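Local coordinates for protein esterase (uncultured bacterium pCosCE1, PDB 7ATL) that catalyses the hydrolysis of carboxylic esters and, promiscuously, transfers acyl groups, as a family VIII carboxylesterase with a beta-lactamase-like fold, at residues G23-S28 against T361-E366; D48-K53 against T219-T224; L84-T89 against K110-L115. All coordinates share one frame; numbering follows the deposited sequence.

Contact 1 (G23-S28 against T361-E366)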
ATOM      1  N   GLY A  23     -17.405   0.564 -18.137  1.00 48.97           N
ATOM      2  CA  GLY A  23     -16.040   1.086 -18.391  1.00 47.30           C
ATOM      3  C   GLY A  23     -15.452   1.830 -17.186  1.00 46.52           C
ATOM      4  O   GLY A  23     -14.756   2.854 -17.389  1.00 42.32           O
ATOM      5  N   ARG A  24     -15.741   1.363 -15.965  1.00 42.77           N
ATOM      6  CA  ARG A  24     -15.210   1.931 -14.695  1.00 40.44           C
ATOM      7  C   ARG A  24     -13.902   1.198 -14.370  1.00 38.16           C
ATOM      8  O   ARG A  24     -12.973   1.837 -13.884  1.00 39.27           O
ATOM      9  CB  ARG A  24     -16.238   1.796 -13.567  1.00 40.44           C
ATOM     10  CG  ARG A  24     -17.190   2.976 -13.408  1.00 41.26           C
ATOM     11  CD  ARG A  24     -18.475   2.553 -12.699  1.00 44.69           C
ATOM     12  NE  ARG A  24     -18.229   1.917 -11.408  1.00 47.47           N
ATOM     13  CZ  ARG A  24     -18.710   0.746 -10.977  1.00 53.03           C
ATOM     14  NH1 ARG A  24     -19.535   0.006 -11.701  1.00 54.16           N
ATOM     15  NH2 ARG A  24     -18.370   0.321  -9.773  1.00 61.29           N
ATOM     16  N   ILE A  25     -13.853  -0.095 -14.673  1.00 38.15           N
ATOM     17  CA  ILE A  25     -12.704  -1.020 -14.460  1.00 40.62           C
ATOM     18  C   ILE A  25     -12.411  -1.702 -15.797  1.00 40.84           C
ATOM     19  O   ILE A  25     -13.365  -2.054 -16.514  1.00 46.81           O
ATOM     20  CB  ILE A  25     -13.051  -2.047 -13.361  1.00 41.74           C
ATOM     21  CG1 ILE A  25     -13.328  -1.349 -12.031  1.00 46.88           C
ATOM     22  CG2 ILE A  25     -11.979  -3.118 -13.205  1.00 41.18           C
ATOM     23  CD1 ILE A  25     -12.168  -0.492 -11.537  1.00 49.00           C
ATOM     24  N   VAL A  26     -11.138  -1.893 -16.103  1.00 39.69           N
ATOM     25  CA  VAL A  26     -10.663  -2.568 -17.337  1.00 40.98           C
ATOM     26  C   VAL A  26     -10.499  -4.060 -17.037  1.00 44.42           C
ATOM     27  O   VAL A  26     -10.956  -4.904 -17.871  1.00 53.14           O
ATOM     28  CB  VAL A  26      -9.360  -1.904 -17.808  1.00 41.40           C
ATOM     29  CG1 VAL A  26      -8.686  -2.679 -18.937  1.00 43.31           C
ATOM     30  CG2 VAL A  26      -9.629  -0.456 -18.200  1.00 41.37           C
ATOM     31  N   GLY A  27      -9.857  -4.356 -15.904  1.00 39.61           N
ATOM     32  CA  GLY A  27      -9.601  -5.719 -15.398  1.00 38.25           C
ATOM     33  C   GLY A  27      -9.323  -5.722 -13.901  1.00 35.60           C
ATOM     34  O   GLY A  27      -8.872  -4.688 -13.344  1.00 36.39           O
ATOM     35  N   SER A  28      -9.612  -6.835 -13.234  1.00 33.93           N
ATOM     36  CA  SER A  28      -9.369  -7.010 -11.777  1.00 32.90           C
ATOM     37  C   SER A  28      -9.095  -8.478 -11.487  1.00 30.92           C
ATOM     38  O   SER A  28      -9.517  -9.338 -12.286  1.00 34.40           O
ATOM     39  CB  SER A  28     -10.500  -6.487 -10.919  1.00 32.18           C
ATOM     40  OG  SER A  28     -11.597  -7.385 -10.928  1.00 33.03           O
ATOM     41  N   THR A 361      -6.814  -3.959  -9.170  1.00 30.70           N
ATOM     42  CA  THR A 361      -7.274  -3.536 -10.524  1.00 32.02           C
ATOM     43  C   THR A 361      -6.138  -2.819 -11.247  1.00 32.66           C
ATOM     44  O   THR A 361      -5.127  -2.491 -10.636  1.00 37.06           O
ATOM     45  CB  THR A 361      -8.546  -2.666 -10.528  1.00 30.26           C
ATOM     46  OG1 THR A 361      -8.214  -1.279 -10.510  1.00 25.17           O
ATOM     47  CG2 THR A 361      -9.500  -2.973  -9.393  1.00 30.35           C
ATOM     48  N   ASN A 362      -6.330  -2.603 -12.534  1.00 33.19           N
ATOM     49  CA  ASN A 362      -5.344  -1.942 -13.405  1.00 32.94           C
ATOM     50  C   ASN A 362      -5.937  -0.588 -13.762  1.00 30.23           C
ATOM     51  O   ASN A 362      -5.533  -0.039 -14.770  1.00 33.54           O
ATOM     52  CB  ASN A 362      -5.054  -2.807 -14.627  1.00 35.15           C
ATOM     53  CG  ASN A 362      -6.273  -2.994 -15.508  1.00 35.99           C
ATOM     54  OD1 ASN A 362      -7.339  -2.438 -15.239  1.00 34.74           O
ATOM     55  ND2 ASN A 362      -6.117  -3.746 -16.584  1.00 39.64           N
ATOM     56  N   THR A 363      -6.859  -0.083 -12.949  1.00 28.58           N
ATOM     57  CA  THR A 363      -7.608   1.165 -13.225  1.00 29.06           C
ATOM     58  C   THR A 363      -7.513   2.126 -12.031  1.00 29.31           C
ATOM     59  O   THR A 363      -8.196   1.914 -11.022  1.00 31.42           O
ATOM     60  CB  THR A 363      -9.045   0.800 -13.603  1.00 29.59           C
ATOM     61  OG1 THR A 363      -8.943  -0.073 -14.732  1.00 28.85           O
ATOM     62  CG2 THR A 363      -9.892   2.013 -13.928  1.00 31.88           C
ATOM     63  N   ALA A 364      -6.698   3.169 -12.151  1.00 30.13           N
ATOM     64  CA  ALA A 364      -6.613   4.293 -11.190  1.00 31.44           C
ATOM     65  C   ALA A 364      -7.541   5.410 -11.659  1.00 33.39           C
ATOM     66  O   ALA A 364      -7.571   5.694 -12.854  1.00 34.53           O
ATOM     67  CB  ALA A 364      -5.180   4.748 -11.142  1.00 33.63           C
ATOM     68  N   PHE A 365      -8.324   6.042 -10.775  1.00 34.64           N
ATOM     69  CA  PHE A 365      -8.385   5.773  -9.355  1.00 37.92           C
ATOM     70  C   PHE A 365      -9.632   4.960  -9.001  1.00 37.15           C
ATOM     71  O   PHE A 365      -9.893   4.861  -7.802  1.00 40.42           O
ATOM     72  CB  PHE A 365      -8.389   7.103  -8.597  1.00 39.14           C
ATOM     73  CG  PHE A 365      -7.260   8.003  -9.024  1.00 41.11           C
ATOM     74  CD1 PHE A 365      -5.974   7.783  -8.547  1.00 40.20           C
ATOM     75  CD2 PHE A 365      -7.471   9.018  -9.948  1.00 39.65           C
ATOM     76  CE1 PHE A 365      -4.920   8.572  -8.977  1.00 41.66           C
ATOM     77  CE2 PHE A 365      -6.419   9.814 -10.364  1.00 41.54           C
ATOM     78  CZ  PHE A 365      -5.145   9.585  -9.882  1.00 40.72           C
ATOM     79  N   GLU A 366     -10.375   4.398  -9.961  1.00 36.46           N
ATOM     80  CA  GLU A 366     -11.657   3.700  -9.639  1.00 35.81           C
ATOM     81  C   GLU A 366     -11.356   2.559  -8.653  1.00 33.05           C
ATOM     82  O   GLU A 366     -12.030   2.482  -7.632  1.00 30.40           O
ATOM     83  CB  GLU A 366     -12.402   3.251 -10.906  1.00 37.02           C
ATOM     84  CG  GLU A 366     -13.696   2.467 -10.653  1.00 37.27           C
ATOM     85  CD  GLU A 366     -14.863   3.165  -9.963  1.00 36.31           C
ATOM     86  OE1 GLU A 366     -14.936   4.403  -9.991  1.00 34.50           O
ATOM     87  OE2 GLU A 366     -15.715   2.454  -9.396  1.00 36.56           O
TER
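E366, at the start of helix 366-369, gives up more surface here than any other residue, and I25 and R24 are the two side chains it lies against. Its CG stands anti to the backbone N (chi1 177°) and the chain bends at chi2, so the methylenes pass the carbonyl of R24 before the carboxylate turns to the guanidinium. I25 sends its CG1 branch across this chain at about a right angle, with CD1 3.4 Å from E366 CG. The branched, apolar isoleucine suits a buried spot shared with A19 of helix 3-21 and with Y372.

R24 bends at chi3 to bring NE within 3.3 Å of E366 OE2, a salt bridge with an N-H...O angle of 149°. NH2 adds a weak bond to the same oxygen. The acceptor lies near the guanidinium plane, yet the carboxylate is met from above, the two planes being 87° apart, so this is no flat two-oxygen clasp. OE2 also accepts from Y372 N, and R24 NH1 pairs with E22, so both charges have further partners.

Deeper in, short polar side chains take over from long ones. T363 OG1 accepts from V26 N (3.2 Å) and donates to N362 OD1 (2.9 Å), which also takes a weak bond from G27 N. T361 OG1, itself hydrogen-bonded to G344 O, accepts from T363 N, making an ST turn where strand 355-361 gives way to the short strand 363-364. S28 and T361 form an antiparallel non-hydrogen-bonded pair, their CA atoms 4.2 Å apart. This pair joins strands 27-34 and 355-361, the first and last along the chain, and neighbours, in the central antiparallel sheet that marks the serine beta-lactamase fold.

Contact 2 (D48-K53 against T219-T224)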
ATOM      1  N   ASP A  48      -4.495  -6.211 -20.611  1.00 48.47           N
ATOM      2  CA  ASP A  48      -4.360  -5.175 -21.670  1.00 45.30           C
ATOM      3  C   ASP A  48      -5.586  -5.223 -22.606  1.00 40.90           C
ATOM      4  O   ASP A  48      -5.760  -6.233 -23.304  1.00 35.46           O
ATOM      5  CB  ASP A  48      -3.043  -5.362 -22.425  1.00 47.01           C
ATOM      6  CG  ASP A  48      -2.689  -4.142 -23.261  1.00 49.61           C
ATOM      7  OD1 ASP A  48      -3.452  -3.810 -24.202  1.00 51.82           O
ATOM      8  OD2 ASP A  48      -1.689  -3.502 -22.936  1.00 46.88           O
ATOM      9  N   ARG A  49      -6.380  -4.147 -22.649  1.00 41.79           N
ATOM     10  CA  ARG A  49      -7.597  -4.021 -23.500  1.00 47.55           C
ATOM     11  C   ARG A  49      -7.214  -3.997 -24.982  1.00 49.12           C
ATOM     12  O   ARG A  49      -7.762  -4.789 -25.747  1.00 50.37           O
ATOM     13  CB  ARG A  49      -8.378  -2.745 -23.177  1.00 49.80           C
ATOM     14  CG  ARG A  49      -9.857  -2.797 -23.554  1.00 52.58           C
ATOM     15  CD  ARG A  49     -10.612  -1.507 -23.259  1.00 53.15           C
ATOM     16  NE  ARG A  49      -9.695  -0.397 -23.485  1.00 55.30           N
ATOM     17  CZ  ARG A  49      -9.808   0.830 -22.984  1.00 60.11           C
ATOM     18  NH1 ARG A  49     -10.838   1.183 -22.224  1.00 62.35           N
ATOM     19  NH2 ARG A  49      -8.862   1.712 -23.256  1.00 58.99           N
ATOM     20  N   GLU A  50      -6.289  -3.127 -25.363  1.00 50.21           N
ATOM     21  CA  GLU A  50      -5.916  -2.913 -26.782  1.00 54.31           C
ATOM     22  C   GLU A  50      -5.397  -4.232 -27.381  1.00 50.44           C
ATOM     23  O   GLU A  50      -5.800  -4.513 -28.501  1.00 51.82           O
ATOM     24  CB  GLU A  50      -4.956  -1.723 -26.902  1.00 59.05           C
ATOM     25  CG  GLU A  50      -5.577  -0.389 -26.461  1.00 59.77           C
ATOM     26  CD  GLU A  50      -5.543  -0.081 -24.965  1.00 59.30           C
ATOM     27  OE1 GLU A  50      -4.734  -0.707 -24.224  1.00 55.92           O
ATOM     28  OE2 GLU A  50      -6.330   0.784 -24.527  1.00 53.92           O
ATOM     29  N   GLN A  51      -4.624  -5.057 -26.663  1.00 49.90           N
ATOM     30  CA  GLN A  51      -4.182  -6.402 -27.157  1.00 53.70           C
ATOM     31  C   GLN A  51      -5.212  -7.511 -26.829  1.00 50.78           C
ATOM     32  O   GLN A  51      -4.911  -8.710 -27.081  1.00 40.47           O
ATOM     33  CB  GLN A  51      -2.846  -6.817 -26.536  1.00 58.29           C
ATOM     34  CG  GLN A  51      -1.707  -5.837 -26.749  1.00 68.80           C
ATOM     35  CD  GLN A  51      -0.458  -6.291 -26.022  1.00 80.07           C
ATOM     36  OE1 GLN A  51       0.661  -6.014 -26.449  1.00 91.68           O
ATOM     37  NE2 GLN A  51      -0.631  -7.005 -24.915  1.00 76.71           N
ATOM     38  N   LYS A  52      -6.375  -7.155 -26.272  1.00 49.91           N
ATOM     39  CA  LYS A  52      -7.391  -8.101 -25.731  1.00 55.79           C
ATOM     40  C   LYS A  52      -6.679  -9.286 -25.068  1.00 51.76           C
ATOM     41  O   LYS A  52      -7.016 -10.427 -25.393  1.00 47.46           O
ATOM     42  CB  LYS A  52      -8.361  -8.571 -26.823  1.00 62.70           C
ATOM     43  CG  LYS A  52      -8.321  -7.776 -28.125  1.00 70.56           C
ATOM     44  CD  LYS A  52      -9.621  -7.774 -28.901  1.00 73.84           C
ATOM     45  CE  LYS A  52     -10.763  -7.192 -28.092  1.00 78.40           C
ATOM     46  NZ  LYS A  52     -11.689  -6.404 -28.937  1.00 79.68           N
ATOM     47  N   LYS A  53      -5.714  -9.019 -24.182  1.00 55.65           N
ATOM     48  CA  LYS A  53      -5.101 -10.058 -23.309  1.00 56.09           C
ATOM     49  C   LYS A  53      -5.990 -10.221 -22.075  1.00 54.53           C
ATOM     50  O   LYS A  53      -6.147  -9.291 -21.285  1.00 45.39           O
ATOM     51  CB  LYS A  53      -3.658  -9.714 -22.934  1.00 55.90           C
ATOM     52  CG  LYS A  53      -2.882 -10.874 -22.321  1.00 57.97           C
ATOM     53  CD  LYS A  53      -1.507 -10.480 -21.822  1.00 61.94           C
ATOM     54  CE  LYS A  53      -0.566 -10.029 -22.923  1.00 67.10           C
ATOM     55  NZ  LYS A  53       0.859 -10.265 -22.577  1.00 65.93           N
ATOM     56  N   THR A 219      -1.278  -3.877 -17.726  1.00 32.77           N
ATOM     57  CA  THR A 219      -1.172  -2.493 -18.218  1.00 32.97           C
ATOM     58  C   THR A 219      -1.959  -1.545 -17.295  1.00 33.81           C
ATOM     59  O   THR A 219      -3.179  -1.775 -17.068  1.00 32.53           O
ATOM     60  CB  THR A 219      -1.667  -2.478 -19.662  1.00 32.19           C
ATOM     61  OG1 THR A 219      -0.909  -3.529 -20.256  1.00 29.92           O
ATOM     62  CG2 THR A 219      -1.513  -1.125 -20.326  1.00 33.38           C
ATOM     63  N   ALA A 220      -1.310  -0.480 -16.835  1.00 30.40           N
ATOM     64  CA  ALA A 220      -1.939   0.556 -15.994  1.00 31.50           C
ATOM     65  C   ALA A 220      -2.810   1.469 -16.860  1.00 30.89           C
ATOM     66  O   ALA A 220      -2.300   2.007 -17.875  1.00 40.20           O
ATOM     67  CB  ALA A 220      -0.868   1.348 -15.285  1.00 33.56           C
ATOM     68  N   TYR A 221      -4.054   1.673 -16.443  1.00 27.00           N
ATOM     69  CA  TYR A 221      -5.044   2.587 -17.059  1.00 27.41           C
ATOM     70  C   TYR A 221      -5.420   3.615 -15.994  1.00 28.89           C
ATOM     71  O   TYR A 221      -5.181   3.297 -14.788  1.00 32.90           O
ATOM     72  CB  TYR A 221      -6.292   1.826 -17.532  1.00 26.05           C
ATOM     73  CG  TYR A 221      -6.034   0.849 -18.645  1.00 26.40           C
ATOM     74  CD1 TYR A 221      -5.481  -0.392 -18.382  1.00 27.19           C
ATOM     75  CD2 TYR A 221      -6.318   1.171 -19.965  1.00 27.17           C
ATOM     76  CE1 TYR A 221      -5.188  -1.280 -19.402  1.00 28.56           C
ATOM     77  CE2 TYR A 221      -6.044   0.290 -20.996  1.00 27.35           C
ATOM     78  CZ  TYR A 221      -5.480  -0.942 -20.713  1.00 29.25           C
ATOM     79  OH  TYR A 221      -5.179  -1.812 -21.725  1.00 34.14           O
ATOM     80  N   HIS A 222      -5.992   4.752 -16.405  1.00 26.84           N
ATOM     81  CA  HIS A 222      -6.544   5.779 -15.492  1.00 33.15           C
ATOM     82  C   HIS A 222      -7.894   6.262 -16.033  1.00 35.69           C
ATOM     83  O   HIS A 222      -8.114   6.029 -17.220  1.00 37.20           O
ATOM     84  CB  HIS A 222      -5.533   6.913 -15.304  1.00 35.08           C
ATOM     85  CG  HIS A 222      -5.605   7.941 -16.371  1.00 35.85           C
ATOM     86  ND1 HIS A 222      -6.292   9.136 -16.178  1.00 38.25           N
ATOM     87  CD2 HIS A 222      -5.110   7.938 -17.635  1.00 37.75           C
ATOM     88  CE1 HIS A 222      -6.191   9.846 -17.288  1.00 43.08           C
ATOM     89  NE2 HIS A 222      -5.465   9.123 -18.209  1.00 38.51           N
ATOM     90  N   ASP A 223      -8.725   6.909 -15.197  1.00 41.41           N
ATOM     91  CA  ASP A 223     -10.126   7.325 -15.503  1.00 48.86           C
ATOM     92  C   ASP A 223     -10.110   8.627 -16.316  1.00 58.48           C
ATOM     93  O   ASP A 223      -9.410   9.576 -15.897  1.00 59.58           O
ATOM     94  CB  ASP A 223     -10.965   7.531 -14.234  1.00 49.07           C
ATOM     95  CG  ASP A 223     -10.682   6.620 -13.032  1.00 49.11           C
ATOM     96  OD1 ASP A 223     -10.720   5.369 -13.171  1.00 43.42           O
ATOM     97  OD2 ASP A 223     -10.479   7.173 -11.929  1.00 46.96           O
ATOM     98  N   THR A 224     -10.848   8.670 -17.437  1.00 82.19           N
ATOM     99  CA  THR A 224     -10.908   9.821 -18.392  1.00 94.90           C
ATOM    100  C   THR A 224     -12.367  10.144 -18.719  1.00 92.53           C
ATOM    101  O   THR A 224     -13.238   9.517 -18.097  1.00 82.86           O
ATOM    102  CB  THR A 224     -10.189   9.539 -19.722  1.00107.68           C
ATOM    103  OG1 THR A 224      -9.239   8.494 -19.518  1.00118.83           O
ATOM    104  CG2 THR A 224      -9.499  10.757 -20.310  1.00105.08           C
TER
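Hydroxyl hydrogen bonds carry most of this surface contact. The phenol of Y221 reaches from its short strand into the 48-53 loop and is held twice: its OH donates to E50 OE1 (2.8 Å) and accepts from the backbone N of R49 (2.8 Å, N-H...O angle 152°). Tyrosine suits the place because its hydroxyl can donate one hydrogen bond and accept another at the end of a rigid ring. Beside it, T219 OG1 donates to D48 OD2 over 2.8 Å. D48 has CG anti to its backbone N (chi1 -165°), which swings the carboxylate over to the threonine, whose OG1 stands beside its own backbone N.

Bonds inside the loop set its shape. Residues R49 to K52 form a type I beta turn, and D48 OD1 accepts from Q51 N at 3.0 Å, an Asx motif in which the aspartate just ahead of the turn ties down its backbone. One carboxylate thus braces the turn with one oxygen and grips T219 with the other. K53 N returns to D48 O. The contact fastens this turn between strands 37-44 and 53-54 to strand 221-222, the middle strand of a small three-stranded mixed sheet.

Charge pairing adds a third element. R49 NH2 meets E50 OE2 at 3.0 Å in a salt bridge lying in the guanidinium plane, and the same nitrogen also bonds to P228 O.

Packing is by edge and tip. The E50 carboxylate approaches Y221 end-on and nearly coplanar with the ring, OE2 standing at the ring edge 3.6 Å from CE2. CE2 itself sits over one face of the R49 guanidinium, 3.9 Å from NH2, but with the two planes 75° apart the groups do not stack in parallel.

Contact 3 (L84-T89 against K110-L115); sequences LGLDDT and KIRHLL
One face of the R112 guanidinium rests on L86 CB, which lies 3.4 Å above its plane and toward its rim, while the D87 carboxylate sits in that plane at the edge. The arginine grips it side-on with two nitrogens: NE to OD1 (2.8 Å) and NH2 to OD2 (2.9 Å), both nearly straight. The carboxylate is tilted, its plane 40° from the guanidinium, so both oxygens are met from above. K110, lying alongside D87, brings NZ to 2.7 Å from OD1, which thereby serves two cations.

R112 reaches the aspartate with CG in the crowded position between the backbone N and the carbonyl carbon (chi1 57°) and a bend at chi3. Its backbone N donates to L86 O (2.8 Å), and I111 N donates to D88 O (3.0 Å), nearly along the C=O axis. The type I turn G85-D88 thus supplies carbonyls to the first amides of helix 111-116, with K110 at the N-cap and its own N bonded to H113 ND1. Apolar side chains suit the side facing helix 67-80, which L84, L86 and L115 all touch: L86 CD2 meets L115 CD1 at 3.5 Å, and L84 CD1 faces I111.

With two cations beside it, D87 is probably held ionised, its pKa lowered, in a salt-bridge network with K110 and R112 that ties the turn to the start of the helix.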
ATOM      1  N   LEU A  84      15.488  -4.427  15.840  1.00 28.86           N
ATOM      2  CA  LEU A  84      14.944  -3.055  15.695  1.00 28.96           C
ATOM      3  C   LEU A  84      13.978  -2.773  16.856  1.00 28.60           C
ATOM      4  O   LEU A  84      13.325  -3.722  17.319  1.00 31.29           O
ATOM      5  CB  LEU A  84      14.230  -3.007  14.339  1.00 28.24           C
ATOM      6  CG  LEU A  84      13.699  -1.655  13.884  1.00 27.31           C
ATOM      7  CD1 LEU A  84      14.808  -0.638  13.843  1.00 28.73           C
ATOM      8  CD2 LEU A  84      13.072  -1.769  12.511  1.00 28.29           C
ATOM      9  N   GLY A  85      13.868  -1.522  17.308  1.00 27.92           N
ATOM     10  CA  GLY A  85      12.928  -1.130  18.382  1.00 29.06           C
ATOM     11  C   GLY A  85      11.853  -0.157  17.910  1.00 28.59           C
ATOM     12  O   GLY A  85      12.178   0.795  17.164  1.00 27.91           O
ATOM     13  N   LEU A  86      10.615  -0.326  18.373  1.00 28.80           N
ATOM     14  CA  LEU A  86       9.518   0.634  18.068  1.00 30.73           C
ATOM     15  C   LEU A  86       9.920   2.065  18.453  1.00 29.93           C
ATOM     16  O   LEU A  86       9.391   3.006  17.814  1.00 28.64           O
ATOM     17  CB  LEU A  86       8.249   0.210  18.808  1.00 32.29           C
ATOM     18  CG  LEU A  86       7.441  -0.867  18.090  1.00 35.59           C
ATOM     19  CD1 LEU A  86       6.266  -1.332  18.946  1.00 34.90           C
ATOM     20  CD2 LEU A  86       6.975  -0.378  16.719  1.00 33.15           C
ATOM     21  N   ASP A  87      10.801   2.223  19.456  1.00 29.60           N
ATOM     22  CA  ASP A  87      11.189   3.528  20.053  1.00 28.34           C
ATOM     23  C   ASP A  87      12.638   3.859  19.679  1.00 27.39           C
ATOM     24  O   ASP A  87      13.209   4.749  20.282  1.00 30.36           O
ATOM     25  CB  ASP A  87      10.948   3.514  21.566  1.00 29.93           C
ATOM     26  CG  ASP A  87       9.473   3.563  21.949  1.00 31.52           C
ATOM     27  OD1 ASP A  87       8.769   4.505  21.520  1.00 33.60           O
ATOM     28  OD2 ASP A  87       9.022   2.649  22.650  1.00 33.39           O
ATOM     29  N   ASP A  88      13.225   3.162  18.718  1.00 26.30           N
ATOM     30  CA  ASP A  88      14.511   3.592  18.119  1.00 25.78           C
ATOM     31  C   ASP A  88      14.292   4.893  17.351  1.00 26.24           C
ATOM     32  O   ASP A  88      13.263   5.019  16.632  1.00 26.75           O
ATOM     33  CB  ASP A  88      15.046   2.541  17.157  1.00 24.85           C
ATOM     34  CG  ASP A  88      15.581   1.322  17.873  1.00 24.06           C
ATOM     35  OD1 ASP A  88      15.339   1.217  19.097  1.00 22.78           O
ATOM     36  OD2 ASP A  88      16.236   0.506  17.198  1.00 21.95           O
ATOM     37  N   THR A  89      15.233   5.820  17.463  1.00 26.04           N
ATOM     38  CA  THR A  89      15.281   7.015  16.590  1.00 24.94           C
ATOM     39  C   THR A  89      15.642   6.554  15.178  1.00 23.96           C
ATOM     40  O   THR A  89      16.230   5.474  15.032  1.00 22.70           O
ATOM     41  CB  THR A  89      16.250   8.064  17.135  1.00 24.58           C
ATOM     42  OG1 THR A  89      17.562   7.511  17.071  1.00 22.10           O
ATOM     43  CG2 THR A  89      15.880   8.479  18.544  1.00 25.53           C
ATOM     44  N   LYS A 110      10.755   8.501  15.815  1.00 25.50           N
ATOM     45  CA  LYS A 110      10.767   7.103  16.283  1.00 27.22           C
ATOM     46  C   LYS A 110      10.213   6.218  15.174  1.00 25.77           C
ATOM     47  O   LYS A 110       9.365   6.682  14.400  1.00 24.85           O
ATOM     48  CB  LYS A 110       9.958   6.937  17.567  1.00 29.87           C
ATOM     49  CG  LYS A 110      10.601   7.490  18.827  1.00 32.87           C
ATOM     50  CD  LYS A 110       9.546   7.826  19.864  1.00 35.32           C
ATOM     51  CE  LYS A 110      10.060   7.752  21.280  1.00 39.71           C
ATOM     52  NZ  LYS A 110       9.069   7.107  22.173  1.00 41.91           N
ATOM     53  N   ILE A 111      10.676   4.969  15.151  1.00 26.06           N
ATOM     54  CA  ILE A 111      10.202   3.906  14.223  1.00 23.57           C
ATOM     55  C   ILE A 111       8.673   3.839  14.314  1.00 21.94           C
ATOM     56  O   ILE A 111       8.042   3.732  13.260  1.00 21.67           O
ATOM     57  CB  ILE A 111      10.911   2.570  14.526  1.00 23.42           C
ATOM     58  CG1 ILE A 111      12.433   2.690  14.411  1.00 23.73           C
ATOM     59  CG2 ILE A 111      10.396   1.459  13.635  1.00 24.72           C
ATOM     60  CD1 ILE A 111      12.919   3.140  13.050  1.00 24.93           C
ATOM     61  N   ARG A 112       8.068   3.949  15.491  1.00 20.54           N
ATOM     62  CA  ARG A 112       6.585   3.824  15.587  1.00 23.16           C
ATOM     63  C   ARG A 112       5.922   4.990  14.836  1.00 23.58           C
ATOM     64  O   ARG A 112       4.738   4.860  14.411  1.00 22.13           O
ATOM     65  CB  ARG A 112       6.093   3.777  17.040  1.00 26.15           C
ATOM     66  CG  ARG A 112       6.501   4.979  17.885  1.00 26.54           C
ATOM     67  CD  ARG A 112       5.843   4.966  19.246  1.00 27.46           C
ATOM     68  NE  ARG A 112       6.451   3.972  20.121  1.00 29.81           N
ATOM     69  CZ  ARG A 112       5.925   2.790  20.451  1.00 29.46           C
ATOM     70  NH1 ARG A 112       4.759   2.392  19.967  1.00 27.51           N
ATOM     71  NH2 ARG A 112       6.603   1.994  21.251  1.00 28.00           N
ATOM     72  N   HIS A 113       6.620   6.117  14.734  1.00 22.52           N
ATOM     73  CA  HIS A 113       6.113   7.290  13.997  1.00 23.04           C
ATOM     74  C   HIS A 113       6.177   6.946  12.505  1.00 21.84           C
ATOM     75  O   HIS A 113       5.194   7.246  11.778  1.00 22.10           O
ATOM     76  CB  HIS A 113       6.871   8.581  14.360  1.00 23.86           C
ATOM     77  CG  HIS A 113       6.891   8.962  15.803  1.00 23.83           C
ATOM     78  ND1 HIS A 113       8.031   9.502  16.408  1.00 23.48           N
ATOM     79  CD2 HIS A 113       5.940   8.927  16.766  1.00 24.71           C
ATOM     80  CE1 HIS A 113       7.778   9.781  17.671  1.00 22.86           C
ATOM     81  NE2 HIS A 113       6.510   9.439  17.919  1.00 24.55           N
ATOM     82  N   LEU A 114       7.274   6.358  12.031  1.00 20.82           N
ATOM     83  CA  LEU A 114       7.331   5.930  10.603  1.00 22.75           C
ATOM     84  C   LEU A 114       6.148   4.985  10.287  1.00 23.59           C
ATOM     85  O   LEU A 114       5.495   5.177   9.255  1.00 25.71           O
ATOM     86  CB  LEU A 114       8.671   5.263  10.276  1.00 21.62           C
ATOM     87  CG  LEU A 114       9.909   6.152  10.304  1.00 20.77           C
ATOM     88  CD1 LEU A 114      11.130   5.384   9.825  1.00 19.19           C
ATOM     89  CD2 LEU A 114       9.706   7.400   9.463  1.00 21.80           C
ATOM     90  N   LEU A 115       5.872   4.004  11.146  1.00 24.07           N
ATOM     91  CA  LEU A 115       4.882   2.927  10.883  1.00 24.44           C
ATOM     92  C   LEU A 115       3.456   3.488  10.776  1.00 24.88           C
ATOM     93  O   LEU A 115       2.630   2.847  10.097  1.00 25.13           O
ATOM     94  CB  LEU A 115       4.973   1.898  12.009  1.00 24.14           C
ATOM     95  CG  LEU A 115       6.279   1.118  12.063  1.00 26.03           C
ATOM     96  CD1 LEU A 115       6.333   0.238  13.298  1.00 28.47           C
ATOM     97  CD2 LEU A 115       6.451   0.272  10.814  1.00 25.41           C
TER

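In the fold
Contacts 1 and 2 are neighbours, their centres 9 Å apart, and strands 363-364 and 221-222 run parallel in one small sheet. N362 O meets Y221 N at 2.8 Å, and F365 N lies 2.7 Å from D223 OD2, both probable hydrogen bonds. Contact 3 lies on the opposite side of the chain's centre, about 36 Å from contact 1 and 40 Å from contact 2, centre to centre. It touches helix 67-80 through T72, M76 and I79, whereas S65, just before that helix, and K68 in its first turn fit the SxxK pattern of this family, with S65 the probable nucleophile. The T361 side chain of contact 1 is about 14 Å from a bound PEG.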